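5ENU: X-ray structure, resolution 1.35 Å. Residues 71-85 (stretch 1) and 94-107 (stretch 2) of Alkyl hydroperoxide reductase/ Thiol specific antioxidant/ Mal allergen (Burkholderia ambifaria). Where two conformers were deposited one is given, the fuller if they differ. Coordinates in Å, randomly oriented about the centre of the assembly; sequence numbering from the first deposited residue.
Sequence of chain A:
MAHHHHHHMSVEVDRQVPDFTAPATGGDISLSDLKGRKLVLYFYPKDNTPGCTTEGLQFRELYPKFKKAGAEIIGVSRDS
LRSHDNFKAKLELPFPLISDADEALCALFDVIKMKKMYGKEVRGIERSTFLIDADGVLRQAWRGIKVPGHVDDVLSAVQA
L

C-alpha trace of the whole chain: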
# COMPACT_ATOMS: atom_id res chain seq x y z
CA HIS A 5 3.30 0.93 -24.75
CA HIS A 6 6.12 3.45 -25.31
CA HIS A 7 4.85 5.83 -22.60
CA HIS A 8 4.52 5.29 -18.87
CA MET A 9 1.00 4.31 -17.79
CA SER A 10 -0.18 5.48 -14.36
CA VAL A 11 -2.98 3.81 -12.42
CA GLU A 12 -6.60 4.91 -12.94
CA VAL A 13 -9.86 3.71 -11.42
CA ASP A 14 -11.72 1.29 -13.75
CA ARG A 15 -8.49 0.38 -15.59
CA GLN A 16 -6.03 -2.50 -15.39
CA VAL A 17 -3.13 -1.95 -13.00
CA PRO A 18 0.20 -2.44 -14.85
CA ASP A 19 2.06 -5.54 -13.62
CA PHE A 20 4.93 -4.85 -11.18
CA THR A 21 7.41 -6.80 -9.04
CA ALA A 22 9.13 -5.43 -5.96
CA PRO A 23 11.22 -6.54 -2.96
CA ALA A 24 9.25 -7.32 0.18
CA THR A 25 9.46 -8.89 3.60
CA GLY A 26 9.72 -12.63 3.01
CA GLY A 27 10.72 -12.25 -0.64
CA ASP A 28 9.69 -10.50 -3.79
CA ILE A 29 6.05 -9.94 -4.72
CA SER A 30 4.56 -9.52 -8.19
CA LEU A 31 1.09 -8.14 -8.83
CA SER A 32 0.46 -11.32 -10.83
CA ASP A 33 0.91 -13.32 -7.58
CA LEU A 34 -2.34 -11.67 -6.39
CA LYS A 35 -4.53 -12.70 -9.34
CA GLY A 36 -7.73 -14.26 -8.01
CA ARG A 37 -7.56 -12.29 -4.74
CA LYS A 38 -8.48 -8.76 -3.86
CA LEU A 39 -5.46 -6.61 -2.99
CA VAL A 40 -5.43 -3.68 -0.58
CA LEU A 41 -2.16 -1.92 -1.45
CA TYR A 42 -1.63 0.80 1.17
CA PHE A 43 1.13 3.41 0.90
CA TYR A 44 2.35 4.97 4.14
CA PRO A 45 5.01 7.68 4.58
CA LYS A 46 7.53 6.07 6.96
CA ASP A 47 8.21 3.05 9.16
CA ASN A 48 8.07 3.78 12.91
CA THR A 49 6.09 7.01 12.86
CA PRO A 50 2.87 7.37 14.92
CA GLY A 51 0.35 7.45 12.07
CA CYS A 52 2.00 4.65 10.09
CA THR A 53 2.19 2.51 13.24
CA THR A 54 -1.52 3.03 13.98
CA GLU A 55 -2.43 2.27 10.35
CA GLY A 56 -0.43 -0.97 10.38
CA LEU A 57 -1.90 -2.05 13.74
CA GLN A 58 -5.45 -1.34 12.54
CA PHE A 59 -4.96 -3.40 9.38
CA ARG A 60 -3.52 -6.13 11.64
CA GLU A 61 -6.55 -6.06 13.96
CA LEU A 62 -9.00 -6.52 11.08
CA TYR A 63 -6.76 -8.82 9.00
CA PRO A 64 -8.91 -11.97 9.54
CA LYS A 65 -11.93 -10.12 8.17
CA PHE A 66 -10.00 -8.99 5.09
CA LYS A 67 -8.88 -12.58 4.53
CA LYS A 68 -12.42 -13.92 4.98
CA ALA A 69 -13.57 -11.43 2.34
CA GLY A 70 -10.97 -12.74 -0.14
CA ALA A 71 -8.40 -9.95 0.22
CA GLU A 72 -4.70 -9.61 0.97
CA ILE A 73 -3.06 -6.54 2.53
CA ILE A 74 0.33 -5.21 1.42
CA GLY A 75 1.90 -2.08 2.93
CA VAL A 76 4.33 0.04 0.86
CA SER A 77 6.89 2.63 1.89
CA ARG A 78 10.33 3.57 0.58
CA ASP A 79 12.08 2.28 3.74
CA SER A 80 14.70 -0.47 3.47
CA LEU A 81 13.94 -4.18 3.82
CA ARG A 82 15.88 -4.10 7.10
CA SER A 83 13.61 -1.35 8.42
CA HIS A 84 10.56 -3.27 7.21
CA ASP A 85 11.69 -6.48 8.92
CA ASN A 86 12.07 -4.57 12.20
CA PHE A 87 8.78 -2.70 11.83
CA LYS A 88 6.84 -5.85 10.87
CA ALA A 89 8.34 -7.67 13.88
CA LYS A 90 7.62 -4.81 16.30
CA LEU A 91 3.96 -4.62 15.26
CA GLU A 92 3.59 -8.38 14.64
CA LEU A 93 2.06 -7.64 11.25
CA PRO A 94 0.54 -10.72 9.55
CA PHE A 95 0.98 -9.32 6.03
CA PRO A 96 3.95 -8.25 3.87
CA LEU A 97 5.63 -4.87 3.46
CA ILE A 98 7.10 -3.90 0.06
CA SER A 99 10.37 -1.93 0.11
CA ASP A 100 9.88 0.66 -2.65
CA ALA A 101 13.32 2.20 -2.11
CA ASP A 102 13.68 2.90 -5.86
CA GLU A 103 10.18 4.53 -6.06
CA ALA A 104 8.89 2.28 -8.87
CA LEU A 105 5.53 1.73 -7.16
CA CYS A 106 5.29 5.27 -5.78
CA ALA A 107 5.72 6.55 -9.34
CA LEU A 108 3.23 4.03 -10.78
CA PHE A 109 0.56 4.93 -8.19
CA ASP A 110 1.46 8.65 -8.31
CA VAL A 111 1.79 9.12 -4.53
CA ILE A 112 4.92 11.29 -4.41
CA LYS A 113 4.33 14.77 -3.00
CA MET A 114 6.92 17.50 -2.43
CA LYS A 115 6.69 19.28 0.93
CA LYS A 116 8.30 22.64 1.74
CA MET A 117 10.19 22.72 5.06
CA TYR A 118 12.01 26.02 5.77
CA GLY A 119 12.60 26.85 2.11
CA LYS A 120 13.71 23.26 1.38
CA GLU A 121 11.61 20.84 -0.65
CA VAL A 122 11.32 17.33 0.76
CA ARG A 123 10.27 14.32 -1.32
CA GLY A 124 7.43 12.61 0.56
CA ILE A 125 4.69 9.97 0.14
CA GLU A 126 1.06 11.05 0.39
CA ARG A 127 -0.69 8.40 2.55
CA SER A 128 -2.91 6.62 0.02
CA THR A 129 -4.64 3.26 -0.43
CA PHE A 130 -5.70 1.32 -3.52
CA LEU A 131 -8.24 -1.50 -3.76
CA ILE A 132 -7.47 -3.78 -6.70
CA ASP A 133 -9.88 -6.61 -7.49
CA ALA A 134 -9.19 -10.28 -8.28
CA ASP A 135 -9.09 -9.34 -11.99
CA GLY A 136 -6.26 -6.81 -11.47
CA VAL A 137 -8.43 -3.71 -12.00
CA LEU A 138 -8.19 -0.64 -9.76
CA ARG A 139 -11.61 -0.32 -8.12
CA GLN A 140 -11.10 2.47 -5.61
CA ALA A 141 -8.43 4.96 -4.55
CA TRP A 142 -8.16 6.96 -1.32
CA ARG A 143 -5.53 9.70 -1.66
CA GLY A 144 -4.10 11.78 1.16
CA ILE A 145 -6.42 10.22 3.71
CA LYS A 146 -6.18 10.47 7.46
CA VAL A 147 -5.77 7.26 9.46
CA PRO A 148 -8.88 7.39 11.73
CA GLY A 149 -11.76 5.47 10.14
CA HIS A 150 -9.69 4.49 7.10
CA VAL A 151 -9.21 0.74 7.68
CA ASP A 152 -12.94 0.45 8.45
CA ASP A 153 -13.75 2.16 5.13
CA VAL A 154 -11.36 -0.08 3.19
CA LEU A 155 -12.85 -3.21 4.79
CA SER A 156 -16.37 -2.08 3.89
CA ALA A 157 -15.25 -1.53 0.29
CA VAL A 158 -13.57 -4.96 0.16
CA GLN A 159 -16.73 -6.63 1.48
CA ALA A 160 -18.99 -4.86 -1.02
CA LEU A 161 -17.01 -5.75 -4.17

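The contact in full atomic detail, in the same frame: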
# COMPACT_ATOMS: atom_id res chain seq x y z
N ALA A 71 -9.38 -10.99 0.48
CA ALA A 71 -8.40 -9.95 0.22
C ALA A 71 -7.09 -10.23 0.93
O ALA A 71 -7.04 -10.89 1.98
CB ALA A 71 -8.92 -8.58 0.70
N GLU A 72 -6.01 -9.71 0.34
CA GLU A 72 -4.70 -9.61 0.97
C GLU A 72 -4.39 -8.14 1.21
O GLU A 72 -4.89 -7.26 0.50
CB GLU A 72 -3.62 -10.25 0.07
CG GLU A 72 -2.15 -10.18 0.60
CD GLU A 72 -1.91 -10.88 1.96
OE1 GLU A 72 -1.14 -11.86 1.98
OE2 GLU A 72 -2.46 -10.44 3.00
N ILE A 73 -3.58 -7.87 2.23
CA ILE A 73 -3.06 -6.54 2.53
C ILE A 73 -1.57 -6.53 2.22
O ILE A 73 -0.86 -7.48 2.56
CB ILE A 73 -3.27 -6.20 4.03
CG1 ILE A 73 -4.73 -6.42 4.48
CG2 ILE A 73 -2.80 -4.79 4.35
CD1 ILE A 73 -5.72 -5.53 3.78
N ILE A 74 -1.10 -5.46 1.58
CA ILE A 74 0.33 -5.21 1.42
C ILE A 74 0.58 -3.73 1.71
O ILE A 74 -0.03 -2.86 1.08
CB ILE A 74 0.87 -5.60 0.03
CG1 ILE A 74 0.63 -7.08 -0.28
CG2 ILE A 74 2.37 -5.24 -0.09
CD1 ILE A 74 1.05 -7.48 -1.69
N GLY A 75 1.48 -3.44 2.67
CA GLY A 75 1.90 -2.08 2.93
C GLY A 75 3.12 -1.72 2.10
O GLY A 75 3.93 -2.58 1.77
N VAL A 76 3.22 -0.45 1.68
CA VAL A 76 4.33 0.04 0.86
C VAL A 76 4.87 1.32 1.46
O VAL A 76 4.12 2.27 1.69
CB VAL A 76 3.90 0.34 -0.59
CG1 VAL A 76 5.14 0.65 -1.44
CG2 VAL A 76 3.10 -0.82 -1.18
N SER A 77 6.19 1.37 1.69
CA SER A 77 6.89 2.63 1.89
C SER A 77 8.25 2.50 1.21
O SER A 77 8.61 1.43 0.71
CB SER A 77 7.07 3.00 3.37
OG SER A 77 8.16 2.29 3.93
N ARG A 78 9.01 3.60 1.20
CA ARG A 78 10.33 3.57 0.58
C ARG A 78 11.43 3.10 1.53
O ARG A 78 12.60 3.05 1.12
CB ARG A 78 10.66 4.95 -0.02
CG ARG A 78 9.64 5.42 -1.07
CD ARG A 78 9.80 6.90 -1.41
NE ARG A 78 9.55 7.76 -0.24
CZ ARG A 78 9.84 9.05 -0.20
NH1 ARG A 78 10.37 9.64 -1.28
NH2 ARG A 78 9.58 9.74 0.89
N ASP A 79 11.09 2.76 2.78
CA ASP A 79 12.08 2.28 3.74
C ASP A 79 12.74 0.99 3.25
O ASP A 79 12.19 0.25 2.43
CB ASP A 79 11.43 2.04 5.11
CG ASP A 79 10.92 3.32 5.72
OD1 ASP A 79 11.77 4.11 6.18
OD2 ASP A 79 9.70 3.57 5.70
N SER A 80 13.93 0.72 3.78
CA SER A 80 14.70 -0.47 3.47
C SER A 80 13.99 -1.76 3.92
O SER A 80 13.11 -1.75 4.80
CB SER A 80 16.07 -0.42 4.16
OG SER A 80 15.90 -0.53 5.55
N LEU A 81 14.41 -2.88 3.34
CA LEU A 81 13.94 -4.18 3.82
C LEU A 81 14.30 -4.40 5.28
O LEU A 81 13.50 -4.95 6.05
CB LEU A 81 14.53 -5.30 2.96
CG LEU A 81 13.87 -5.43 1.58
CD1 LEU A 81 14.66 -6.44 0.72
CD2 LEU A 81 12.40 -5.86 1.71
N ARG A 82 15.50 -3.97 5.70
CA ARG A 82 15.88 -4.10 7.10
C ARG A 82 14.90 -3.35 8.00
O ARG A 82 14.43 -3.87 9.03
CB ARG A 82 17.30 -3.56 7.31
CG ARG A 82 17.75 -3.50 8.79
CD ARG A 82 19.19 -2.98 8.90
NE ARG A 82 19.28 -1.53 8.67
CZ ARG A 82 20.42 -0.87 8.46
NH1 ARG A 82 21.58 -1.54 8.41
NH2 ARG A 82 20.42 0.45 8.27
N SER A 83 14.58 -2.10 7.64
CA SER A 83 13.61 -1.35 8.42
C SER A 83 12.27 -2.07 8.44
O SER A 83 11.63 -2.18 9.49
CB SER A 83 13.45 0.04 7.80
OG SER A 83 12.49 0.82 8.50
N HIS A 84 11.83 -2.56 7.28
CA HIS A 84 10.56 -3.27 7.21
C HIS A 84 10.56 -4.52 8.08
O HIS A 84 9.55 -4.81 8.74
CB HIS A 84 10.26 -3.67 5.77
CG HIS A 84 9.68 -2.58 4.92
ND1 HIS A 84 9.43 -1.30 5.39
CD2 HIS A 84 9.26 -2.60 3.64
CE1 HIS A 84 8.87 -0.59 4.42
NE2 HIS A 84 8.78 -1.35 3.35
N ASP A 85 11.65 -5.29 8.07
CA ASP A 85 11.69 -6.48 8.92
C ASP A 85 11.51 -6.10 10.39
O ASP A 85 10.79 -6.78 11.13
CB ASP A 85 13.03 -7.21 8.75
CG ASP A 85 13.12 -8.01 7.46
OD1 ASP A 85 12.08 -8.32 6.84
OD2 ASP A 85 14.26 -8.33 7.07
N PRO A 94 0.73 -9.43 10.21
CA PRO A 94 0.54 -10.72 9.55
C PRO A 94 0.56 -10.65 8.02
O PRO A 94 0.14 -11.62 7.37
CB PRO A 94 -0.87 -11.12 10.03
CG PRO A 94 -1.58 -9.82 10.12
CD PRO A 94 -0.55 -8.84 10.64
N PHE A 95 1.03 -9.56 7.46
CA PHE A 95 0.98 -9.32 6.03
C PHE A 95 2.31 -8.70 5.62
O PHE A 95 3.07 -8.22 6.47
CB PHE A 95 -0.21 -8.42 5.66
CG PHE A 95 -0.26 -7.11 6.40
CD1 PHE A 95 0.56 -6.04 6.02
CD2 PHE A 95 -1.14 -6.93 7.48
CE1 PHE A 95 0.51 -4.83 6.71
CE2 PHE A 95 -1.18 -5.72 8.15
CZ PHE A 95 -0.36 -4.67 7.77
N PRO A 96 2.63 -8.71 4.32
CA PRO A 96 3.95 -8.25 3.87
C PRO A 96 4.05 -6.74 3.74
O PRO A 96 3.05 -6.03 3.59
CB PRO A 96 4.10 -8.88 2.47
CG PRO A 96 2.90 -9.76 2.27
CD PRO A 96 1.86 -9.36 3.25
N LEU A 97 5.29 -6.26 3.76
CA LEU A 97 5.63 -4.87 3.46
C LEU A 97 6.59 -4.84 2.28
O LEU A 97 7.66 -5.46 2.33
CB LEU A 97 6.29 -4.19 4.66
CG LEU A 97 5.46 -4.14 5.95
CD1 LEU A 97 6.32 -3.54 7.07
CD2 LEU A 97 4.15 -3.35 5.77
N ILE A 98 6.22 -4.10 1.23
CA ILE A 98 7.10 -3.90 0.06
C ILE A 98 8.07 -2.76 0.35
O ILE A 98 7.66 -1.69 0.83
CB ILE A 98 6.26 -3.60 -1.20
CG1 ILE A 98 5.65 -4.90 -1.74
CG2 ILE A 98 7.12 -2.91 -2.25
CD1 ILE A 98 4.62 -4.70 -2.88
N SER A 99 9.35 -2.99 0.05
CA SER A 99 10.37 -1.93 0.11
C SER A 99 10.45 -1.27 -1.27
O SER A 99 11.02 -1.83 -2.20
CB SER A 99 11.72 -2.50 0.51
OG SER A 99 12.69 -1.46 0.43
N ASP A 100 9.88 -0.09 -1.39
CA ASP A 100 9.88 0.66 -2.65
C ASP A 100 10.99 1.70 -2.63
O ASP A 100 10.80 2.86 -2.99
CB ASP A 100 8.52 1.29 -2.87
CG ASP A 100 8.30 1.73 -4.31
OD1 ASP A 100 8.61 0.96 -5.24
OD2 ASP A 100 7.82 2.85 -4.51
N ALA A 101 12.19 1.28 -2.22
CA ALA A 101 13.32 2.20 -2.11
C ALA A 101 13.63 2.93 -3.41
O ALA A 101 14.14 4.06 -3.38
CB ALA A 101 14.57 1.46 -1.61
N ASP A 102 13.38 2.29 -4.56
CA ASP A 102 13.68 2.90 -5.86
C ASP A 102 12.49 3.64 -6.46
O ASP A 102 12.58 4.10 -7.61
CB ASP A 102 14.26 1.88 -6.85
CG ASP A 102 13.31 0.76 -7.18
OD1 ASP A 102 12.07 0.91 -7.00
OD2 ASP A 102 13.80 -0.27 -7.66
N GLU A 103 11.37 3.74 -5.73
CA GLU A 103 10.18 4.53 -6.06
C GLU A 103 9.40 4.02 -7.26
O GLU A 103 8.53 4.74 -7.76
CB GLU A 103 10.47 6.03 -6.21
CG GLU A 103 10.55 6.73 -4.88
CD GLU A 103 10.68 8.25 -4.98
OE1 GLU A 103 10.47 8.83 -6.07
OE2 GLU A 103 10.99 8.86 -3.94
N ALA A 104 9.66 2.80 -7.74
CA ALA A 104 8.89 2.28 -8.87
C ALA A 104 7.38 2.29 -8.59
O ALA A 104 6.58 2.74 -9.42
CB ALA A 104 9.36 0.87 -9.25
N LEU A 105 6.96 1.77 -7.43
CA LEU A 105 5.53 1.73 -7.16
C LEU A 105 4.98 3.11 -6.82
O LEU A 105 3.85 3.44 -7.18
CB LEU A 105 5.20 0.75 -6.03
CG LEU A 105 5.07 -0.74 -6.37
CD1 LEU A 105 6.41 -1.33 -6.83
CD2 LEU A 105 4.52 -1.49 -5.17
N CYS A 106 5.77 3.93 -6.11
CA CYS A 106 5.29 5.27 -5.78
C CYS A 106 5.04 6.08 -7.04
O CYS A 106 4.08 6.87 -7.12
CB CYS A 106 6.29 5.99 -4.88
SG CYS A 106 6.38 5.42 -3.18
N ALA A 107 5.90 5.88 -8.05
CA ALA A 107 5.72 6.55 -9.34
C ALA A 107 4.49 5.99 -10.06
O ALA A 107 3.68 6.76 -10.59
CB ALA A 107 6.97 6.35 -10.18
O HOH W 1 0.05 -12.40 4.44

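The backbone contact is a short parallel pairing of strand 71-77 with strand 97-99, whose N-to-C directions differ by 31°. Bridges join Gly-75 to Leu-97, Val-76 to Ile-98 and Ser-77 to Ser-99; the CA-CA separation grows from 4.7 to 4.9 to 6.0 Å, so the strands diverge toward their C-terminal ends. Three main-chain hydrogen bonds define the register: Gly-75 N donates to Pro-96 O (3.2 Å, N-H...O angle 156°), Ile-98 N to Gly-75 O (2.8 Å, 159°) and Asp-100 N to Ser-77 O (2.9 Å, 167°). Gly-75 thus uses both its amide and its carbonyl, as one partner of a parallel pair does. CA-H...O contacts supplement the ladder, the shortest between Leu-97 CA and Gly-75 O (3.3 Å, 141° at H). The absence of a side chain at Gly-75 also matters: an ideal CB there would lie 2.8 Å from Leu-97 CD2, a clash.

Side-chain polar interactions extend the contact past the paired strands: two of them link strand 97-99 to the residues that follow strand 71-77, and a third, the salt bridge, joins the loops beyond both strands. His-84 NE2 donates to Ile-98 O (2.8 Å, 144°), tying helix 81-85 to the strand through a carbonyl near the plane of the imidazole. Ser-99 OG donates to Asp-79 O at 2.7 Å, anchoring the loop before that helix. Arg-78 NH1 and Glu-103 OE2, 2.8 Å apart, form a salt bridge; the N-H...O angle of 156° and the position of OE2 near the guanidinium plane show that charge attraction is combined with a directional hydrogen bond. At the other end of the contact, water 1 donates to Glu-72 OE1 (2.8 Å) and Pro-94 O (3.0 Å), bridging the stretches.

Asp-100 supports the contact from within its own stretch. Its OD1 accepts from Leu-105 N (2.9 Å) and its OD2 from Cys-106 N (2.8 Å), holding the start of the following helix beside the strand end.

Apolar packing accompanies these bonds. On the sheet face bearing Val-76 and Ile-98, Val-76 CG1 approaches Ile-98 CG2 at 4.2 Å, and Val-76 CG2 reaches Leu-105 CD2 at 4.3 Å. Ile-74 CG2 lies closer to Ile-98 CD1, at 3.6 Å. Two CH-pi contacts involve rings: Ile-73 CG2 sits 3.9 Å from the centroid of the Phe-95 ring and only 6° off its normal, almost directly over the face, whereas Leu-97 CB is 3.9 Å from the centroid of the His-84 ring but 26° off the normal. His-84 therefore serves both as hydrogen-bond donor at its edge and as a packing surface on one face.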